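Local coordinates for envelopment polyprotein (Bovine Schmallenberg virus BH80/Germany/2011, PDB 7A56), which probably drives fusion of the viral envelope with the host membrane as the class II fusion glycoprotein Gc, seen here in its postfusion trimer, at residues G122-I127 with C179-R184; E272-S277 with R298-S303; F117-G122 with S266-S271; K262-V267 with Q305-L310. All coordinates share one frame; numbering follows the deposited sequence.

Interaction 1 (G122-I127 with C179-R184); sequences GPTIGI and CQDIIR
Strand residues T124-I127 pair antiparallel with C179-I183; the strand axes come within 4.5 Å and their directions differ by 138°. I182 O receives I125 N at 2.7 Å and, in a weak bond, G126 N. I125 and G126 together sit opposite I182, a classic beta bulge that shifts the register by one. I182 N returns a bond to G126 O at 2.8 Å, and R184 N one to P123 O. Beside the bulge, T124 and D181 cross at about a right angle. T124 OG1 lies anti to the carbonyl carbon (chi1 -65°) and donates to D181 OD2 at 2.6 Å, meeting the carboxylate from above its plane. The CG2 and CD1 of I182 lie against I125 CG1 and I127 N respectively. I127 CG2 rests on C179 CB at 3.6 Å. Near the loop end, P123 CG sits over one face of the R184 guanidinium, 3.6 Å from NH1, while R184 NE pairs with E186. D181 OD1 accepts from F300 N, and N302 ND2 donates to T124 OG1. The carboxylate thus has a partner on each oxygen, and the threonine hydroxyl both gives and takes a bond. This polar pair ties the bulged strand pairing to the 298-303 loop.

Interaction 2 (E272-S277 with R298-S303); sequences EGIIGS and RCFDNS
F300 CG stands anti to the carbonyl carbon (chi1 -60°), and a chi2 of -36° turns the ring so that one face lies against the G276 backbone. G276 CA sits 3.5 Å from the ring centroid, only 5° off the normal, in a CH-pi contact over the centre. With no side chain, G276 lets its CA lie directly on the ring. I274 CG2 meets the ring at its edge, 4.2 Å from CE2. Next to the ring, D301 N donates to S277 O at 2.9 Å, in the plane of the carbonyl. A water also joins the two backbones: it accepts from S277 N at 2.9 Å and donates to D301 O at 2.7 Å. The contact thus sets the end of the short antiparallel pair 268-270 and 273-275 against the loop between strand 293-296 and helix 305-308. That loop is also tied to strand 172-183 by the C299-C179 disulfide. Within it, R298 NH2 and D301 OD1 attract by charge at 3.3 Å, the oxygen well out of the guanidinium plane. S277 OG bonds to T260 OG1 and to K262 NZ of the third subunit.

Interaction 3 (F117-G122 with S266-S271); sequences FLYETG and SVQLYS
Q268 lies flat on the Y119 ring. Its CG is 3.5 Å from the ring centroid and 4° off the normal, a CH-pi contact over the centre. The amide then runs on above the ring, 9° from parallel, with NE2 3.4 Å from Y119 CE2. A chi1 of 58° sets Y119 CG between the backbone N and the carbonyl carbon; the ring face then meets Q268. Next to this stack, E120 and L269 form an antiparallel hydrogen-bonded pair. E120 N to L269 O and L269 N to E120 O are both 2.8 Å and nearly straight. The E120 and L269 side chains run alongside each other in the same direction, with OE1 of E120 3.7 Å from CD2 of L269. A water donates to both E120 OE1 and L269 O. Further along, T121 OG1 is anti to the backbone N and donates to V267 O at 2.7 Å, in the carbonyl plane. Beyond these, the amide is fixed by G258 N on OE1 and by the G265 and D256 carbonyls on NE2. The Y119 hydroxyl bonds to N255 O. L118 and Y119 sit together opposite I189, a classic beta bulge in the long strand 98-134. With both amide ends bonded, the glutamine is held flat, which probably offsets the cost of burying the amide over an aromatic face.

Interaction 4 (K262-V267 with Q305-L310); sequences KKCGSV and QSCLLL
A type II beta turn from K263 to S266, whose closing bond is weak, meets a short, poorly hydrogen-bonded helical turn at about 305-308, with C264 CA and C307 CA 4.6 Å apart. The two are joined covalently. C264 SG and C307 SG form a disulfide of 2.1 Å with a chi3 of 97°, close to the relaxed right angle. C264 SG lies anti to the backbone N (chi1 175°), and C307 SG lies anti to its carbonyl carbon (chi1 -54°). These torsions point the two sulfurs at each other across the contact. C307 SG also lies 3.5 Å from G265 N. S306 comes in beside the bridge: its CB is 3.4 Å from C264 N and 4.1 Å from C264 CB. S306 OG bonds to S303 OG, just before the helix. Just after the helix, L310 CD1 touches C264 SG at 3.9 Å and gives the disulfide an apolar neighbour. G265 has the positive phi of the third position of a type II turn, a place glycine favours. All the touching residues are buried. Neighbouring subunits come close here: K262 NZ bonds to S277 OG of the second subunit, L309 packs on its L257, and K263 meets K263 of the third subunit. The disulfide cross-links a beta turn to a helical turn. Such cross-links are common in secreted and viral envelope glycoproteins, and here one fixes two poorly regular segments beside the trimer interface.

How the interactions relate
The four contacts lie on one side of the chain's centre. Interactions 1 and 3 are partly buried. Both use strand 98-134 and share G122, and I183 of interaction 1 packs against T121, V267 and L269 of interaction 3. Both rest on antiparallel backbone bonds. Interaction 2 is a surface contact of backbone on ring, bound to interaction 1 by the C179-C299 disulfide and to interaction 3 through I275 N and Q268 O. Interaction 4 is the buried one, held by a disulfide and apolar contacts instead of hydrogen bonds. It shares S266 and V267 with interaction 3, and S266 OG reaches S303 of interaction 2. Other subunits reach interactions 2 and 4, but not 1 and 3.

Interaction 1 (G122-I127 with C179-R184)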
loop_
_atom_site.group_PDB
_atom_site.type_symbol
_atom_site.label_atom_id
_atom_site.label_comp_id
_atom_site.label_asym_id
_atom_site.label_seq_id
_atom_site.Cartn_x
_atom_site.Cartn_y
_atom_site.Cartn_z
ATOM N N GLY A 122 8.667 19.291 -18.231
ATOM C CA GLY A 122 8.804 20.671 -17.833
ATOM C C GLY A 122 7.844 21.491 -18.686
ATOM O O GLY A 122 7.043 20.934 -19.434
ATOM N N PRO A 123 7.878 22.809 -18.580
ATOM C CA PRO A 123 6.862 23.620 -19.275
ATOM C C PRO A 123 7.147 23.731 -20.764
ATOM O O PRO A 123 8.289 23.641 -21.216
ATOM C CB PRO A 123 7.009 24.990 -18.612
ATOM C CG PRO A 123 8.544 25.018 -18.264
ATOM C CD PRO A 123 8.832 23.631 -17.806
ATOM N N THR A 124 6.089 24.026 -21.518
ATOM C CA THR A 124 6.269 24.241 -22.944
ATOM C C THR A 124 6.744 25.664 -23.178
ATOM O O THR A 124 6.203 26.622 -22.615
ATOM C CB THR A 124 4.977 23.942 -23.692
ATOM O OG1 THR A 124 4.707 22.543 -23.550
ATOM C CG2 THR A 124 5.088 24.288 -25.183
ATOM N N ILE A 125 7.780 25.783 -23.993
ATOM C CA ILE A 125 8.447 27.039 -24.302
ATOM C C ILE A 125 8.449 27.354 -25.779
ATOM O O ILE A 125 9.044 28.358 -26.176
ATOM C CB ILE A 125 9.884 27.029 -23.785
ATOM C CG1 ILE A 125 10.697 25.941 -24.506
ATOM C CG2 ILE A 125 9.813 26.737 -22.272
ATOM C CD1 ILE A 125 12.159 26.046 -24.244
ATOM N N GLY A 126 7.871 26.497 -26.604
ATOM C CA GLY A 126 7.858 26.769 -28.036
ATOM C C GLY A 126 7.179 25.617 -28.728
ATOM O O GLY A 126 6.835 24.628 -28.100
ATOM N N ILE A 127 6.944 25.784 -30.044
ATOM C CA ILE A 127 6.316 24.731 -30.848
ATOM C C ILE A 127 7.134 24.527 -32.105
ATOM O O ILE A 127 7.279 25.465 -32.908
ATOM C CB ILE A 127 4.862 25.085 -31.258
ATOM C CG1 ILE A 127 4.039 25.435 -30.006
ATOM C CG2 ILE A 127 4.257 23.949 -32.089
ATOM C CD1 ILE A 127 2.574 25.885 -30.308
ATOM N N CYS A 179 2.608 19.452 -35.509
ATOM C CA CYS A 179 3.390 20.206 -34.546
ATOM C C CYS A 179 3.783 19.295 -33.383
ATOM O O CYS A 179 3.163 18.263 -33.161
ATOM C CB CYS A 179 2.604 21.429 -34.031
ATOM S SG CYS A 179 1.024 21.082 -33.207
ATOM N N GLN A 180 4.791 19.729 -32.624
ATOM C CA GLN A 180 5.203 19.049 -31.388
ATOM C C GLN A 180 5.743 20.123 -30.445
ATOM O O GLN A 180 6.433 21.043 -30.910
ATOM C CB GLN A 180 6.255 17.994 -31.736
ATOM C CG GLN A 180 6.641 17.009 -30.634
ATOM C CD GLN A 180 7.628 16.027 -31.196
ATOM O OE1 GLN A 180 8.723 16.413 -31.582
ATOM N NE2 GLN A 180 7.217 14.759 -31.313
ATOM N N ASP A 181 5.357 20.059 -29.160
ATOM C CA ASP A 181 5.883 21.006 -28.164
ATOM C C ASP A 181 7.401 20.940 -28.049
ATOM O O ASP A 181 8.034 19.901 -28.302
ATOM C CB ASP A 181 5.328 20.732 -26.773
ATOM C CG ASP A 181 3.889 21.206 -26.593
ATOM O OD1 ASP A 181 3.204 21.501 -27.620
ATOM O OD2 ASP A 181 3.437 21.225 -25.404
ATOM N N ILE A 182 7.978 22.073 -27.642
ATOM C CA ILE A 182 9.330 22.154 -27.077
ATOM C C ILE A 182 9.195 22.512 -25.601
ATOM O O ILE A 182 8.449 23.465 -25.256
ATOM C CB ILE A 182 10.177 23.220 -27.786
ATOM C CG1 ILE A 182 10.246 22.974 -29.281
ATOM C CG2 ILE A 182 11.593 23.283 -27.119
ATOM C CD1 ILE A 182 10.558 24.287 -30.072
ATOM N N ILE A 183 9.894 21.742 -24.722
ATOM C CA ILE A 183 9.822 21.954 -23.283
ATOM C C ILE A 183 11.206 22.316 -22.743
ATOM O O ILE A 183 12.245 22.001 -23.324
ATOM C CB ILE A 183 9.292 20.709 -22.509
ATOM C CG1 ILE A 183 10.290 19.549 -22.654
ATOM C CG2 ILE A 183 7.866 20.346 -22.968
ATOM C CD1 ILE A 183 10.131 18.410 -21.600
ATOM N N ARG A 184 11.199 22.936 -21.573
ATOM C CA ARG A 184 12.414 23.118 -20.821
ATOM C C ARG A 184 12.416 22.011 -19.757
ATOM O O ARG A 184 11.547 22.012 -18.881
ATOM C CB ARG A 184 12.469 24.506 -20.183
ATOM C CG ARG A 184 13.724 24.725 -19.313
ATOM C CD ARG A 184 13.673 26.065 -18.621
ATOM N NE ARG A 184 12.734 26.161 -17.480
ATOM C CZ ARG A 184 11.664 26.964 -17.450
ATOM N NH1 ARG A 184 10.906 27.026 -16.359
ATOM N NH2 ARG A 184 11.349 27.725 -18.499
#

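Interaction 2 (E272-S277 with R298-S303)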
loop_
_atom_site.group_PDB
_atom_site.type_symbol
_atom_site.label_atom_id
_atom_site.label_comp_id
_atom_site.label_asym_id
_atom_site.label_seq_id
_atom_site.Cartn_x
_atom_site.Cartn_y
_atom_site.Cartn_z
ATOM N N GLU A 272 13.677 8.429 -27.509
ATOM C CA GLU A 272 13.223 8.316 -28.885
ATOM C C GLU A 272 12.459 9.540 -29.388
ATOM O O GLU A 272 12.080 9.564 -30.563
ATOM C CB GLU A 272 12.364 7.057 -29.029
ATOM C CG GLU A 272 13.033 5.826 -28.430
ATOM C CD GLU A 272 12.646 4.561 -29.151
ATOM O OE1 GLU A 272 13.546 3.906 -29.715
ATOM O OE2 GLU A 272 11.437 4.237 -29.169
ATOM N N GLY A 273 12.234 10.550 -28.545
ATOM C CA GLY A 273 11.496 11.725 -28.968
ATOM C C GLY A 273 10.622 12.293 -27.876
ATOM O O GLY A 273 10.963 12.152 -26.691
ATOM N N ILE A 274 9.501 12.920 -28.246
ATOM C CA ILE A 274 8.554 13.500 -27.304
ATOM C C ILE A 274 7.184 12.878 -27.523
ATOM O O ILE A 274 6.797 12.545 -28.652
ATOM C CB ILE A 274 8.454 15.025 -27.440
ATOM C CG1 ILE A 274 9.828 15.640 -27.481
ATOM C CG2 ILE A 274 7.692 15.611 -26.274
ATOM C CD1 ILE A 274 9.757 17.141 -27.552
ATOM N N ILE A 275 6.443 12.753 -26.419
ATOM C CA ILE A 275 5.085 12.215 -26.372
ATOM C C ILE A 275 4.195 13.318 -25.832
ATOM O O ILE A 275 4.475 13.875 -24.766
ATOM C CB ILE A 275 4.991 10.968 -25.453
ATOM C CG1 ILE A 275 5.905 9.852 -25.965
ATOM C CG2 ILE A 275 3.513 10.505 -25.342
ATOM C CD1 ILE A 275 5.940 8.582 -25.048
ATOM N N GLY A 276 3.101 13.611 -26.538
ATOM C CA GLY A 276 2.122 14.511 -25.957
ATOM C C GLY A 276 0.833 14.314 -26.728
ATOM O O GLY A 276 0.799 13.567 -27.697
ATOM N N SER A 277 -0.237 14.888 -26.247
ATOM C CA SER A 277 -1.470 14.776 -27.022
ATOM C C SER A 277 -2.261 16.066 -26.839
ATOM O O SER A 277 -1.888 16.934 -26.046
ATOM C CB SER A 277 -2.267 13.530 -26.638
ATOM O OG SER A 277 -2.694 13.649 -25.329
ATOM N N ARG A 298 -1.311 26.804 -29.426
ATOM C CA ARG A 298 -0.973 25.703 -28.541
ATOM C C ARG A 298 -0.902 24.468 -29.417
ATOM O O ARG A 298 -1.641 24.366 -30.387
ATOM C CB ARG A 298 -1.995 25.519 -27.397
ATOM C CG ARG A 298 -1.507 24.621 -26.242
ATOM C CD ARG A 298 -2.498 24.652 -25.079
ATOM N NE ARG A 298 -3.702 23.914 -25.432
ATOM C CZ ARG A 298 -4.927 24.181 -24.971
ATOM N NH1 ARG A 298 -5.107 25.187 -24.108
ATOM N NH2 ARG A 298 -5.973 23.470 -25.415
ATOM N N CYS A 299 0.028 23.563 -29.104
ATOM C CA CYS A 299 0.073 22.283 -29.807
ATOM C C CYS A 299 -0.466 21.177 -28.921
ATOM O O CYS A 299 -1.648 20.788 -29.014
ATOM C CB CYS A 299 1.512 21.964 -30.286
ATOM S SG CYS A 299 1.599 20.420 -31.265
ATOM N N PHE A 300 0.394 20.643 -28.028
ATOM C CA PHE A 300 -0.103 19.696 -27.055
ATOM C C PHE A 300 -0.799 20.438 -25.917
ATOM O O PHE A 300 -0.510 21.601 -25.653
ATOM C CB PHE A 300 1.048 18.897 -26.389
ATOM C CG PHE A 300 1.927 18.058 -27.336
ATOM C CD1 PHE A 300 1.399 17.406 -28.444
ATOM C CD2 PHE A 300 3.272 17.835 -27.015
ATOM C CE1 PHE A 300 2.214 16.605 -29.277
ATOM C CE2 PHE A 300 4.095 17.045 -27.857
ATOM C CZ PHE A 300 3.567 16.412 -28.959
ATOM N N ASP A 301 -1.606 19.703 -25.141
ATOM C CA ASP A 301 -1.887 20.094 -23.762
ATOM C C ASP A 301 -0.673 19.788 -22.885
ATOM O O ASP A 301 -0.008 18.776 -23.082
ATOM C CB ASP A 301 -3.077 19.318 -23.187
ATOM C CG ASP A 301 -4.400 19.614 -23.922
ATOM O OD1 ASP A 301 -4.779 20.799 -23.966
ATOM O OD2 ASP A 301 -5.063 18.653 -24.384
ATOM N N ASN A 302 -0.366 20.663 -21.922
ATOM C CA ASN A 302 0.768 20.402 -21.012
ATOM C C ASN A 302 0.333 20.787 -19.613
ATOM O O ASN A 302 0.006 21.943 -19.364
ATOM C CB ASN A 302 2.041 21.177 -21.387
ATOM C CG ASN A 302 3.296 20.727 -20.564
ATOM O OD1 ASN A 302 3.183 19.975 -19.558
ATOM N ND2 ASN A 302 4.473 21.141 -21.014
ATOM N N SER A 303 0.348 19.839 -18.702
ATOM C CA SER A 303 -0.113 20.086 -17.340
ATOM C C SER A 303 1.052 20.149 -16.344
ATOM O O SER A 303 0.934 19.696 -15.210
ATOM C CB SER A 303 -1.147 19.022 -16.946
ATOM O OG SER A 303 -1.759 19.379 -15.708
HETATM O O HOH W 1 -0.017 16.091 -23.577
#

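Interaction 3 (F117-G122 with S266-S271)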
loop_
_atom_site.group_PDB
_atom_site.type_symbol
_atom_site.label_atom_id
_atom_site.label_comp_id
_atom_site.label_asym_id
_atom_site.label_seq_id
_atom_site.Cartn_x
_atom_site.Cartn_y
_atom_site.Cartn_z
ATOM N N PHE A 117 14.478 4.890 -15.611
ATOM C CA PHE A 117 14.156 6.204 -16.121
ATOM C C PHE A 117 13.043 6.089 -17.156
ATOM O O PHE A 117 13.115 5.244 -18.064
ATOM C CB PHE A 117 15.391 6.848 -16.724
ATOM C CG PHE A 117 15.067 8.095 -17.503
ATOM C CD1 PHE A 117 14.896 9.311 -16.860
ATOM C CD2 PHE A 117 14.926 8.038 -18.885
ATOM C CE1 PHE A 117 14.594 10.461 -17.620
ATOM C CE2 PHE A 117 14.623 9.159 -19.593
ATOM C CZ PHE A 117 14.486 10.362 -18.952
ATOM N N LEU A 118 12.013 6.939 -17.010
ATOM C CA LEU A 118 10.924 7.031 -17.989
ATOM C C LEU A 118 11.032 8.240 -18.921
ATOM O O LEU A 118 11.025 8.051 -20.135
ATOM C CB LEU A 118 9.554 7.077 -17.294
ATOM C CG LEU A 118 9.209 5.871 -16.424
ATOM C CD1 LEU A 118 7.770 6.111 -15.937
ATOM C CD2 LEU A 118 9.371 4.567 -17.177
ATOM N N TYR A 119 11.126 9.464 -18.385
ATOM C CA TYR A 119 11.114 10.621 -19.283
ATOM C C TYR A 119 11.449 11.866 -18.469
ATOM O O TYR A 119 11.390 11.857 -17.239
ATOM C CB TYR A 119 9.741 10.774 -19.966
ATOM C CG TYR A 119 8.590 10.932 -18.964
ATOM C CD1 TYR A 119 8.364 12.172 -18.340
ATOM C CD2 TYR A 119 7.708 9.864 -18.696
ATOM C CE1 TYR A 119 7.325 12.357 -17.491
ATOM C CE2 TYR A 119 6.669 10.013 -17.803
ATOM C CZ TYR A 119 6.485 11.259 -17.200
ATOM O OH TYR A 119 5.476 11.443 -16.284
ATOM N N GLU A 120 11.738 12.956 -19.168
ATOM C CA GLU A 120 11.818 14.286 -18.581
ATOM C C GLU A 120 10.562 15.059 -18.946
ATOM O O GLU A 120 9.973 14.826 -20.006
ATOM C CB GLU A 120 13.026 15.069 -19.106
ATOM C CG GLU A 120 14.328 14.722 -18.539
ATOM C CD GLU A 120 15.454 15.514 -19.193
ATOM O OE1 GLU A 120 15.609 15.433 -20.444
ATOM O OE2 GLU A 120 16.175 16.228 -18.455
ATOM N N THR A 121 10.172 16.004 -18.078
ATOM C CA THR A 121 9.077 16.924 -18.387
ATOM C C THR A 121 9.443 18.293 -17.816
ATOM O O THR A 121 10.416 18.448 -17.062
ATOM C CB THR A 121 7.682 16.408 -17.877
ATOM O OG1 THR A 121 6.616 17.160 -18.489
ATOM C CG2 THR A 121 7.509 16.495 -16.302
ATOM N N GLY A 122 8.667 19.291 -18.231
ATOM C CA GLY A 122 8.804 20.671 -17.833
ATOM C C GLY A 122 7.844 21.491 -18.686
ATOM O O GLY A 122 7.043 20.934 -19.434
ATOM N N SER A 266 2.376 15.111 -18.579
ATOM C CA SER A 266 1.593 14.865 -19.798
ATOM C C SER A 266 2.380 15.136 -21.072
ATOM O O SER A 266 1.927 14.760 -22.178
ATOM C CB SER A 266 0.296 15.704 -19.791
ATOM O OG SER A 266 0.591 17.098 -19.854
ATOM N N VAL A 267 3.533 15.790 -20.984
ATOM C CA VAL A 267 4.429 15.926 -22.129
ATOM C C VAL A 267 5.761 15.318 -21.736
ATOM O O VAL A 267 6.327 15.695 -20.690
ATOM C CB VAL A 267 4.625 17.387 -22.559
ATOM C CG1 VAL A 267 5.573 17.447 -23.770
ATOM C CG2 VAL A 267 3.247 17.983 -22.998
ATOM N N GLN A 268 6.264 14.383 -22.551
ATOM C CA GLN A 268 7.330 13.486 -22.064
ATOM C C GLN A 268 8.452 13.451 -23.087
ATOM O O GLN A 268 8.239 13.043 -24.231
ATOM C CB GLN A 268 6.812 12.067 -21.803
ATOM C CG GLN A 268 5.620 12.025 -20.863
ATOM C CD GLN A 268 4.927 10.669 -20.826
ATOM O OE1 GLN A 268 5.229 9.747 -21.578
ATOM N NE2 GLN A 268 4.037 10.532 -19.895
ATOM N N LEU A 269 9.640 13.889 -22.673
ATOM C CA LEU A 269 10.843 13.857 -23.494
ATOM C C LEU A 269 11.679 12.668 -23.071
ATOM O O LEU A 269 12.114 12.595 -21.911
ATOM C CB LEU A 269 11.643 15.146 -23.328
ATOM C CG LEU A 269 12.978 15.210 -24.081
ATOM C CD1 LEU A 269 12.704 15.410 -25.524
ATOM C CD2 LEU A 269 13.809 16.379 -23.540
ATOM N N TYR A 270 11.906 11.739 -23.998
ATOM C CA TYR A 270 12.715 10.568 -23.694
ATOM C C TYR A 270 13.572 10.239 -24.911
ATOM O O TYR A 270 13.627 10.993 -25.891
ATOM C CB TYR A 270 11.844 9.391 -23.232
ATOM C CG TYR A 270 11.081 8.673 -24.322
ATOM C CD1 TYR A 270 10.254 9.359 -25.195
ATOM C CD2 TYR A 270 11.178 7.292 -24.462
ATOM C CE1 TYR A 270 9.558 8.694 -26.178
ATOM C CE2 TYR A 270 10.487 6.619 -25.446
ATOM C CZ TYR A 270 9.683 7.321 -26.294
ATOM O OH TYR A 270 9.005 6.636 -27.269
ATOM N N SER A 271 14.257 9.095 -24.830
ATOM C CA SER A 271 15.331 8.778 -25.766
ATOM C C SER A 271 14.874 8.917 -27.208
ATOM O O SER A 271 15.574 9.506 -28.039
ATOM C CB SER A 271 15.850 7.358 -25.508
ATOM O OG SER A 271 14.828 6.368 -25.630
HETATM O O HOH W 2 15.033 12.720 -21.783
#

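Interaction 4 (K262-V267 with Q305-L310)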
loop_
_atom_site.group_PDB
_atom_site.type_symbol
_atom_site.label_atom_id
_atom_site.label_comp_id
_atom_site.label_asym_id
_atom_site.label_seq_id
_atom_site.Cartn_x
_atom_site.Cartn_y
_atom_site.Cartn_z
ATOM N N LYS A 262 -4.190 14.752 -17.908
ATOM C CA LYS A 262 -3.874 16.153 -17.557
ATOM C C LYS A 262 -3.422 16.269 -16.092
ATOM O O LYS A 262 -4.104 16.805 -15.222
ATOM C CB LYS A 262 -5.051 17.081 -17.853
ATOM C CG LYS A 262 -5.437 17.045 -19.325
ATOM C CD LYS A 262 -6.595 18.027 -19.528
ATOM C CE LYS A 262 -6.677 18.428 -20.947
ATOM N NZ LYS A 262 -7.460 19.744 -20.949
ATOM N N LYS A 263 -2.188 15.831 -15.864
ATOM C CA LYS A 263 -1.542 15.828 -14.556
ATOM C C LYS A 263 -0.033 15.843 -14.841
ATOM O O LYS A 263 0.382 15.985 -15.996
ATOM C CB LYS A 263 -2.056 14.638 -13.726
ATOM C CG LYS A 263 -1.499 13.290 -14.176
ATOM C CD LYS A 263 -2.210 12.121 -13.536
ATOM C CE LYS A 263 -1.542 10.764 -13.973
ATOM N NZ LYS A 263 -2.431 9.675 -13.408
ATOM N N CYS A 264 0.801 15.747 -13.798
ATOM C CA CYS A 264 2.220 15.985 -14.015
ATOM C C CYS A 264 2.762 15.021 -15.069
ATOM O O CYS A 264 2.453 13.829 -15.040
ATOM C CB CYS A 264 3.021 15.812 -12.679
ATOM S SG CYS A 264 4.831 15.955 -12.968
ATOM N N GLY A 265 3.583 15.535 -16.002
ATOM C CA GLY A 265 4.209 14.647 -16.980
ATOM C C GLY A 265 3.351 14.273 -18.196
ATOM O O GLY A 265 3.545 13.188 -18.776
ATOM N N SER A 266 2.376 15.111 -18.579
ATOM C CA SER A 266 1.593 14.865 -19.798
ATOM C C SER A 266 2.380 15.136 -21.072
ATOM O O SER A 266 1.927 14.760 -22.178
ATOM C CB SER A 266 0.296 15.704 -19.791
ATOM O OG SER A 266 0.591 17.098 -19.854
ATOM N N VAL A 267 3.533 15.790 -20.984
ATOM C CA VAL A 267 4.429 15.926 -22.129
ATOM C C VAL A 267 5.761 15.318 -21.736
ATOM O O VAL A 267 6.327 15.695 -20.690
ATOM C CB VAL A 267 4.625 17.387 -22.559
ATOM C CG1 VAL A 267 5.573 17.447 -23.770
ATOM C CG2 VAL A 267 3.247 17.983 -22.998
ATOM N N GLN A 305 2.177 22.484 -14.554
ATOM C CA GLN A 305 1.897 23.143 -13.297
ATOM C C GLN A 305 1.546 22.137 -12.201
ATOM O O GLN A 305 1.743 22.444 -11.021
ATOM C CB GLN A 305 0.765 24.135 -13.473
ATOM C CG GLN A 305 -0.536 23.469 -13.846
ATOM C CD GLN A 305 -0.835 23.460 -15.353
ATOM O OE1 GLN A 305 0.060 23.579 -16.216
ATOM N NE2 GLN A 305 -2.109 23.326 -15.668
ATOM N N SER A 306 1.057 20.943 -12.571
ATOM C CA SER A 306 0.844 19.858 -11.606
ATOM C C SER A 306 2.153 19.367 -11.007
ATOM O O SER A 306 2.226 19.025 -9.809
ATOM C CB SER A 306 0.134 18.698 -12.296
ATOM O OG SER A 306 -1.123 19.139 -12.780
ATOM N N CYS A 307 3.191 19.255 -11.830
ATOM C CA CYS A 307 4.500 18.901 -11.286
ATOM C C CYS A 307 4.905 19.873 -10.200
ATOM O O CYS A 307 5.450 19.479 -9.166
ATOM C CB CYS A 307 5.551 18.903 -12.397
ATOM S SG CYS A 307 5.071 17.843 -13.790
ATOM N N LEU A 308 4.637 21.154 -10.402
ATOM C CA LEU A 308 5.045 22.079 -9.333
ATOM C C LEU A 308 4.354 21.824 -7.994
ATOM O O LEU A 308 4.880 22.245 -6.956
ATOM C CB LEU A 308 4.814 23.527 -9.747
ATOM C CG LEU A 308 5.677 23.895 -10.940
ATOM C CD1 LEU A 308 5.326 25.291 -11.371
ATOM C CD2 LEU A 308 7.153 23.766 -10.597
ATOM N N LEU A 309 3.195 21.164 -7.979
ATOM C CA LEU A 309 2.492 20.891 -6.731
ATOM C C LEU A 309 2.806 19.512 -6.152
ATOM O O LEU A 309 2.146 19.098 -5.201
ATOM C CB LEU A 309 0.971 21.018 -6.929
ATOM C CG LEU A 309 0.485 22.332 -7.564
ATOM C CD1 LEU A 309 -0.910 22.176 -8.076
ATOM C CD2 LEU A 309 0.593 23.537 -6.619
ATOM N N LEU A 310 3.715 18.749 -6.751
ATOM C CA LEU A 310 4.072 17.466 -6.163
ATOM C C LEU A 310 4.751 17.693 -4.819
ATOM O O LEU A 310 5.491 18.665 -4.640
ATOM C CB LEU A 310 5.020 16.699 -7.071
ATOM C CG LEU A 310 4.504 16.329 -8.463
ATOM C CD1 LEU A 310 5.693 15.789 -9.206
ATOM C CD2 LEU A 310 3.410 15.229 -8.348
#